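Local coordinates for protein COG0778: Nitroreductase (Streptococcus pneumoniae, PDB 2B67) that probably acts as an FMN-dependent oxidoreductase of the nitroreductase family, passing electrons from a reduced nicotinamide cofactor to an acceptor, at residues A39-A42 with H43-P47; R121-E124 with Q125-S128. All blocks are in the same frame, centred on the assembly; numbering follows the deposited sequence. Where two conformers were deposited one is given.

Contact 1: residues A39-A42 with H43-P47; sequences APSA and HNSQP
The His43 imidazole stands obliquely to the backbone of Ala42, with His43 ND1 3.5 Å from Ala42 C; beyond the segment it pairs edge-to-face with Phe119, and ND1 is hydrogen-bonded to Tyr130. The carboxamide of Gln46 is held through its own plane: NE2 donates to Asn44 O at 3.2 Å, and that oxygen lies only 13° out of the amide plane. The Asn44 amide turns its OD1 toward Ser41 OG but meets it through water 1, which donates to Asn44 OD1 and to Ala39 O (2.9 Å each) and also bonds Ser41 OG. Two successive turns shape the backbone. Asn44 N reaches Ser41 O at 3.0 Å from above the carbonyl plane, closing a type II turn with His43 in the left-handed region. Ser45 N then bonds Ala42 O at 2.9 Å and 165°, closing a second turn in which both His43 and Asn44 have positive phi. Ser41 braces the result: its hydroxyl sits between backbone N and carbonyl carbon (chi1 44°), and from there OG accepts Gln46 N at 2.8 Å, tying the loop between residues five positions apart. This serine oxygen thus accepts one buried amide and lies close to a water as well. Pro40 to Asn44 line the FMN pocket, so the turns probably help shape its wall. The second subunit holds the loop from across the dimer interface: its Tyr193 O receives Asn44 ND2 and Gln46 NE2, and its Leu195 N donates to Gln46 OE1. The loop joins helix 26-36 to strand 48-53; helix 124-148 packs on it through Tyr130 and Asn134, helix 105-120 borders His43, and helix 87-98 borders Gln46 and Pro47.

Contact 2: residues R121-E124 with Q125-S128; sequences RYSE and QQVS
Gln126 directs its side chain back toward the start of its own helix, and its OE1 accepts the backbone N of Ser123 at 3.2 Å. The donor is well above the carbonyl plane, 50° out of it, so the bond misses the lone-pair direction. Its counterpart is straighter: Ser123 OG takes Gln126 N at 2.9 Å with an N-H...O angle of 158°. Together they form a capping box with Ser123 as N-cap. The torsions fit this exchange: Gln126 CG lies anti to its carbonyl carbon (chi1 -76°) and so passes 3.3 Å from Ser123 OG, while the extended chain beyond carries OE1 on to the serine amide. Just outside the box, Tyr122 CB packs on Val127 CG2 at 3.5 Å, and this methyl lies at the ring edge, near its plane. Joining the residue before the N-cap to one four places past it, the pair is a hydrophobic staple. The tyrosine ring and the Gln126 amide are steeply turned against each other. Ordinary helical bonds take over at once, Val127 N to Ser123 O at 3.0 Å and Ser128 N to Glu124 O. Ser128 OG bonds Asp129 of the second subunit, placing this helix end at the dimer interface. Neutral groups thus satisfy the amides of Ser123 and Gln126, and the apolar staple probably helps set the direction in which the loop enters the helix.

Contact 1 comes first along the chain, in the loop between helix 26-36 and strand 48-53; contact 2 follows at the start of helix 124-148, just after helix 105-120. Their centres lie about 16 Å apart, yet they touch: His43 CE1 packs 3.3 Å from Tyr122 OH. Phe119, from helix 105-120, stacks edge-to-face with both His43 and Tyr122, and helix 124-148, opened by contact 2, packs on contact 1. The cap therefore begins a helix that itself lines the FMN pocket, with Leu133 and Leu137. Both contacts also meet the second subunit, consistent with a flavin site built between two chains.

Contact 1: residues A39-A42 with H43-P47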
loop_
_atom_site.group_PDB
_atom_site.type_symbol
_atom_site.label_atom_id
_atom_site.label_comp_id
_atom_site.label_asym_id
_atom_site.label_seq_id
_atom_site.Cartn_x
_atom_site.Cartn_y
_atom_site.Cartn_z
ATOM N N ALA A 39 -10.123 1.735 -1.953
ATOM C CA ALA A 39 -8.750 2.300 -2.004
ATOM C C ALA A 39 -8.493 3.159 -3.231
ATOM O O ALA A 39 -8.924 2.779 -4.321
ATOM C CB ALA A 39 -7.740 1.186 -2.047
ATOM N N PRO A 40 -7.704 4.256 -3.075
ATOM C CA PRO A 40 -7.278 5.000 -4.253
ATOM C C PRO A 40 -6.221 4.172 -5.008
ATOM O O PRO A 40 -5.618 3.239 -4.435
ATOM C CB PRO A 40 -6.635 6.264 -3.650
ATOM C CG PRO A 40 -5.999 5.748 -2.342
ATOM C CD PRO A 40 -7.131 4.828 -1.827
ATOM N N SER A 41 -6.042 4.461 -6.290
ATOM C CA SER A 41 -4.961 3.871 -7.103
ATOM C C SER A 41 -4.545 4.964 -8.068
ATOM O O SER A 41 -5.350 5.857 -8.352
ATOM C CB SER A 41 -5.447 2.641 -7.892
ATOM O OG SER A 41 -6.724 2.879 -8.501
ATOM N N ALA A 42 -3.290 4.928 -8.530
ATOM C CA ALA A 42 -2.815 5.874 -9.561
ATOM C C ALA A 42 -3.784 5.864 -10.738
ATOM O O ALA A 42 -4.172 4.786 -11.201
ATOM C CB ALA A 42 -1.398 5.506 -10.011
ATOM N N HIS A 43 -4.256 7.039 -11.174
ATOM C CA HIS A 43 -5.148 7.136 -12.365
ATOM C C HIS A 43 -6.525 6.522 -12.164
ATOM O O HIS A 43 -7.307 6.397 -13.135
ATOM C CB HIS A 43 -4.522 6.437 -13.582
ATOM C CG HIS A 43 -3.184 6.976 -13.954
ATOM N ND1 HIS A 43 -2.018 6.267 -13.748
ATOM C CD2 HIS A 43 -2.821 8.156 -14.518
ATOM C CE1 HIS A 43 -0.992 6.992 -14.164
ATOM N NE2 HIS A 43 -1.451 8.141 -14.631
ATOM N N ASN A 44 -6.806 6.103 -10.920
ATOM C CA ASN A 44 -7.942 5.246 -10.619
ATOM C C ASN A 44 -7.891 4.002 -11.502
ATOM O O ASN A 44 -8.913 3.458 -11.855
ATOM C CB ASN A 44 -9.283 6.006 -10.764
ATOM C CG ASN A 44 -10.456 5.265 -10.156
ATOM O OD1 ASN A 44 -10.323 4.494 -9.168
ATOM N ND2 ASN A 44 -11.639 5.517 -10.709
ATOM N N SER A 45 -6.678 3.521 -11.798
ATOM C CA SER A 45 -6.493 2.337 -12.634
ATOM C C SER A 45 -6.886 1.017 -11.955
ATOM O O SER A 45 -7.123 0.038 -12.631
ATOM C CB SER A 45 -5.038 2.242 -13.124
ATOM O OG SER A 45 -4.133 1.972 -12.041
ATOM N N GLN A 46 -6.947 0.992 -10.622
ATOM C CA GLN A 46 -7.399 -0.193 -9.861
ATOM C C GLN A 46 -6.926 -1.520 -10.494
ATOM O O GLN A 46 -7.729 -2.356 -10.899
ATOM C CB GLN A 46 -8.927 -0.164 -9.622
ATOM C CG GLN A 46 -9.792 0.116 -10.831
ATOM C CD GLN A 46 -11.205 0.654 -10.466
ATOM O OE1 GLN A 46 -12.002 -0.033 -9.838
ATOM N NE2 GLN A 46 -11.500 1.858 -10.902
ATOM N N PRO A 47 -5.602 -1.702 -10.592
ATOM C CA PRO A 47 -5.057 -2.737 -11.454
ATOM C C PRO A 47 -4.909 -4.071 -10.744
ATOM O O PRO A 47 -3.845 -4.681 -10.821
ATOM C CB PRO A 47 -3.684 -2.162 -11.830
ATOM C CG PRO A 47 -3.239 -1.427 -10.559
ATOM C CD PRO A 47 -4.537 -0.872 -9.968
HETATM O O HOH W 1 -8.831 3.019 -7.174
#

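Contact 2: residues R121-E124 with Q125-S128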
loop_
_atom_site.group_PDB
_atom_site.type_symbol
_atom_site.label_atom_id
_atom_site.label_comp_id
_atom_site.label_asym_id
_atom_site.label_seq_id
_atom_site.Cartn_x
_atom_site.Cartn_y
_atom_site.Cartn_z
ATOM N N ARG A 121 4.589 4.478 -22.660
ATOM C CA ARG A 121 5.894 5.147 -22.475
ATOM C C ARG A 121 6.590 4.884 -21.124
ATOM O O ARG A 121 7.652 5.455 -20.847
ATOM C CB ARG A 121 5.753 6.656 -22.670
ATOM C CG ARG A 121 5.863 7.116 -24.108
ATOM C CD ARG A 121 5.482 8.588 -24.198
ATOM N NE ARG A 121 4.045 8.775 -24.348
ATOM C CZ ARG A 121 3.392 9.900 -24.060
ATOM N NH1 ARG A 121 4.048 10.954 -23.570
ATOM N NH2 ARG A 121 2.084 9.968 -24.255
ATOM N N TYR A 122 5.990 4.041 -20.287
ATOM C CA TYR A 122 6.635 3.622 -19.026
ATOM C C TYR A 122 7.809 2.663 -19.271
ATOM O O TYR A 122 7.680 1.677 -19.976
ATOM C CB TYR A 122 5.618 2.931 -18.101
ATOM C CG TYR A 122 4.646 3.843 -17.387
ATOM C CD1 TYR A 122 4.302 5.096 -17.922
ATOM C CD2 TYR A 122 4.054 3.455 -16.176
ATOM C CE1 TYR A 122 3.438 5.928 -17.280
ATOM C CE2 TYR A 122 3.151 4.295 -15.519
ATOM C CZ TYR A 122 2.851 5.524 -16.078
ATOM O OH TYR A 122 1.960 6.382 -15.470
ATOM N N SER A 123 8.939 2.940 -18.650
ATOM C CA SER A 123 10.006 1.948 -18.543
ATOM C C SER A 123 9.498 0.665 -17.848
ATOM O O SER A 123 8.408 0.646 -17.244
ATOM C CB SER A 123 11.173 2.535 -17.751
ATOM O OG SER A 123 10.944 2.475 -16.341
ATOM N N GLU A 124 10.268 -0.411 -17.960
ATOM C CA GLU A 124 9.937 -1.645 -17.264
ATOM C C GLU A 124 9.930 -1.502 -15.732
ATOM O O GLU A 124 9.100 -2.126 -15.067
ATOM C CB GLU A 124 10.828 -2.799 -17.718
ATOM C CG GLU A 124 10.136 -3.661 -18.764
ATOM C CD GLU A 124 10.876 -4.951 -19.057
ATOM O OE1 GLU A 124 11.695 -4.941 -20.010
ATOM O OE2 GLU A 124 10.638 -5.961 -18.330
ATOM N N GLN A 125 10.828 -0.670 -15.197
ATOM C CA GLN A 125 10.887 -0.414 -13.769
ATOM C C GLN A 125 9.690 0.419 -13.360
ATOM O O GLN A 125 9.129 0.182 -12.313
ATOM C CB GLN A 125 12.191 0.297 -13.348
ATOM C CG GLN A 125 12.244 0.579 -11.818
ATOM C CD GLN A 125 13.286 1.631 -11.390
ATOM O OE1 GLN A 125 14.368 1.725 -11.982
ATOM N NE2 GLN A 125 12.966 2.406 -10.335
ATOM N N GLN A 126 9.309 1.393 -14.192
ATOM C CA GLN A 126 8.156 2.249 -13.892
ATOM C C GLN A 126 6.880 1.443 -13.786
ATOM O O GLN A 126 6.166 1.591 -12.805
ATOM C CB GLN A 126 7.990 3.381 -14.901
ATOM C CG GLN A 126 8.999 4.515 -14.706
ATOM C CD GLN A 126 8.884 5.628 -15.777
ATOM O OE1 GLN A 126 8.188 5.474 -16.773
ATOM N NE2 GLN A 126 9.542 6.763 -15.535
ATOM N N VAL A 127 6.621 0.583 -14.777
ATOM C CA VAL A 127 5.503 -0.371 -14.728
ATOM C C VAL A 127 5.530 -1.267 -13.478
ATOM O O VAL A 127 4.522 -1.377 -12.760
ATOM C CB VAL A 127 5.396 -1.233 -16.009
ATOM C CG1 VAL A 127 4.315 -2.322 -15.858
ATOM C CG2 VAL A 127 5.005 -0.368 -17.182
ATOM N N SER A 128 6.678 -1.891 -13.226
ATOM C CA SER A 128 6.807 -2.838 -12.135
ATOM C C SER A 128 6.570 -2.172 -10.748
ATOM O O SER A 128 5.936 -2.774 -9.865
ATOM C CB SER A 128 8.191 -3.525 -12.167
ATOM O OG SER A 128 8.221 -4.591 -11.228
#